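Local coordinates for calcium uptake protein 2, mitochondrial (Homo sapiens, PDB 6LB7), which probably acts as an EF-hand calcium sensor that helps regulate calcium uptake into mitochondria, at residues Val269-Lys275 against Leu291-Phe295. Residues are numbered along the deposited sequence; the frame is centred on the assembly and turned at random.
Sequences VRLAEFK and LDTVF
Phe295 reaches across from helix 288-298 and meets Phe274 in a T-shaped stack, its edge directed at the Phe274 face with ring centroids 5.7 Å apart and planes at 78°. With chi1 at -169°, the Phe274 ring is carried opposite its own amide nitrogen and out toward helix 288-298. Phe274 CB lies at the edge of the Phe295 ring, in its plane, 3.9 Å from Phe295 CE2.

Leu271 lays CB over one face of Phe295, and Leu271 CA is 3.6 Å from Phe295 CZ. Leu291 divides its methyls: CD2 lies 3.7 Å from Phe274 CD2, while CD1 is 3.6 Å from Lys275 CE, which crosses it with its apolar stem. Val294 CG1 reaches the Phe274 CZ end.

An alanine in place of Phe295 would probably open a gap between Leu271 and Phe274 and cost the Phe274 face this edge, leaving Phe255 as its other edge-to-face partner.

One polar bond lies within 269-275: Arg270 N, at the N-cap, donates to Glu273 OE2 (2.9 Å) on the carboxylate's anti side, bent at 136°.

Val269 bonds through its backbone to Leu306. Such loop-to-loop pairing, with the exiting helix of one hand packed on the entering helix of the next, is characteristic of a paired EF-hand lobe.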
loop_
_atom_site.group_PDB
_atom_site.type_symbol
_atom_site.label_atom_id
_atom_site.label_comp_id
_atom_site.label_asym_id
_atom_site.label_seq_id
_atom_site.Cartn_x
_atom_site.Cartn_y
_atom_site.Cartn_z
ATOM N N VAL B 269 16.445 15.701 -8.892
ATOM C CA VAL B 269 15.197 15.540 -9.628
ATOM C C VAL B 269 15.058 16.764 -10.526
ATOM O O VAL B 269 14.477 17.786 -10.152
ATOM C CB VAL B 269 14.006 15.364 -8.695
ATOM C CG1 VAL B 269 12.744 15.138 -9.513
ATOM C CG2 VAL B 269 14.264 14.205 -7.787
ATOM N N ARG B 270 15.611 16.666 -11.724
ATOM C CA ARG B 270 15.350 17.673 -12.727
ATOM C C ARG B 270 14.143 17.247 -13.540
ATOM O O ARG B 270 13.491 16.233 -13.270
ATOM C CB ARG B 270 16.558 17.889 -13.636
ATOM C CG ARG B 270 17.687 18.616 -12.978
ATOM C CD ARG B 270 18.819 18.829 -13.959
ATOM N NE ARG B 270 20.086 18.581 -13.290
ATOM C CZ ARG B 270 20.676 19.440 -12.469
ATOM N NH1 ARG B 270 20.133 20.626 -12.217
ATOM N NH2 ARG B 270 21.825 19.107 -11.896
ATOM N N LEU B 271 13.875 18.008 -14.584
ATOM C CA LEU B 271 12.619 17.801 -15.277
ATOM C C LEU B 271 12.553 16.403 -15.883
ATOM O O LEU B 271 11.515 15.735 -15.793
ATOM C CB LEU B 271 12.449 18.911 -16.310
ATOM C CG LEU B 271 11.260 19.057 -17.156
ATOM C CD1 LEU B 271 11.271 18.038 -18.085
ATOM C CD2 LEU B 271 9.975 19.023 -16.414
ATOM N N ALA B 272 13.668 15.881 -16.426
ATOM C CA ALA B 272 13.662 14.526 -16.972
ATOM C C ALA B 272 13.385 13.473 -15.896
ATOM O O ALA B 272 12.713 12.468 -16.163
ATOM C CB ALA B 272 14.991 14.219 -17.671
ATOM N N GLU B 273 13.923 13.656 -14.689
ATOM C CA GLU B 273 13.618 12.713 -13.613
ATOM C C GLU B 273 12.149 12.799 -13.226
ATOM O O GLU B 273 11.475 11.775 -13.048
ATOM C CB GLU B 273 14.495 12.981 -12.389
ATOM C CG GLU B 273 15.935 12.502 -12.530
ATOM C CD GLU B 273 16.722 13.356 -13.491
ATOM O OE1 GLU B 273 17.576 12.792 -14.207
ATOM O OE2 GLU B 273 16.475 14.585 -13.538
ATOM N N PHE B 274 11.643 14.020 -13.087
ATOM C CA PHE B 274 10.246 14.216 -12.726
ATOM C C PHE B 274 9.341 13.538 -13.737
ATOM O O PHE B 274 8.450 12.762 -13.371
ATOM C CB PHE B 274 9.964 15.717 -12.632
ATOM C CG PHE B 274 8.635 16.060 -12.008
ATOM C CD1 PHE B 274 8.519 16.244 -10.643
ATOM C CD2 PHE B 274 7.514 16.215 -12.789
ATOM C CE1 PHE B 274 7.292 16.574 -10.069
ATOM C CE2 PHE B 274 6.284 16.549 -12.226
ATOM C CZ PHE B 274 6.176 16.732 -10.878
ATOM N N LYS B 275 9.615 13.765 -15.027
ATOM C CA LYS B 275 8.832 13.160 -16.099
ATOM C C LYS B 275 8.806 11.644 -15.985
ATOM O O LYS B 275 7.744 11.020 -16.104
ATOM C CB LYS B 275 9.397 13.579 -17.462
ATOM C CG LYS B 275 9.028 14.993 -17.905
ATOM C CD LYS B 275 9.567 15.272 -19.310
ATOM C CE LYS B 275 8.860 16.448 -19.965
ATOM N NZ LYS B 275 9.467 16.788 -21.297
ATOM N N LEU B 291 4.057 21.349 -15.837
ATOM C CA LEU B 291 5.425 21.028 -15.420
ATOM C C LEU B 291 6.203 22.296 -15.112
ATOM O O LEU B 291 6.911 22.380 -14.101
ATOM C CB LEU B 291 6.159 20.237 -16.506
ATOM C CG LEU B 291 5.687 18.826 -16.840
ATOM C CD1 LEU B 291 6.385 18.326 -18.086
ATOM C CD2 LEU B 291 5.926 17.880 -15.678
ATOM N N ASP B 292 6.081 23.298 -15.985
ATOM C CA ASP B 292 6.801 24.548 -15.771
ATOM C C ASP B 292 6.344 25.242 -14.496
ATOM O O ASP B 292 7.162 25.802 -13.762
ATOM C CB ASP B 292 6.609 25.474 -16.973
ATOM C CG ASP B 292 7.351 26.789 -16.817
ATOM O OD1 ASP B 292 6.688 27.843 -16.688
ATOM O OD2 ASP B 292 8.600 26.767 -16.811
ATOM N N THR B 293 5.033 25.230 -14.224
ATOM C CA THR B 293 4.520 25.846 -13.003
ATOM C C THR B 293 5.046 25.142 -11.759
ATOM O O THR B 293 5.440 25.796 -10.783
ATOM C CB THR B 293 2.985 25.834 -13.013
ATOM O OG1 THR B 293 2.518 26.600 -14.126
ATOM C CG2 THR B 293 2.445 26.450 -11.731
ATOM N N VAL B 294 5.034 23.809 -11.766
ATOM C CA VAL B 294 5.533 23.062 -10.610
ATOM C C VAL B 294 6.987 23.422 -10.326
ATOM O O VAL B 294 7.369 23.671 -9.175
ATOM C CB VAL B 294 5.367 21.550 -10.831
ATOM C CG1 VAL B 294 6.224 20.780 -9.828
ATOM C CG2 VAL B 294 3.907 21.161 -10.704
ATOM N N PHE B 295 7.818 23.476 -11.372
ATOM C CA PHE B 295 9.234 23.766 -11.162
ATOM C C PHE B 295 9.465 25.222 -10.767
ATOM O O PHE B 295 10.311 25.501 -9.917
ATOM C CB PHE B 295 10.049 23.388 -12.400
ATOM C CG PHE B 295 10.555 21.974 -12.366
ATOM C CD1 PHE B 295 11.869 21.705 -12.024
ATOM C CD2 PHE B 295 9.695 20.913 -12.630
ATOM C CE1 PHE B 295 12.330 20.398 -11.969
ATOM C CE2 PHE B 295 10.147 19.596 -12.577
ATOM C CZ PHE B 295 11.460 19.339 -12.244
#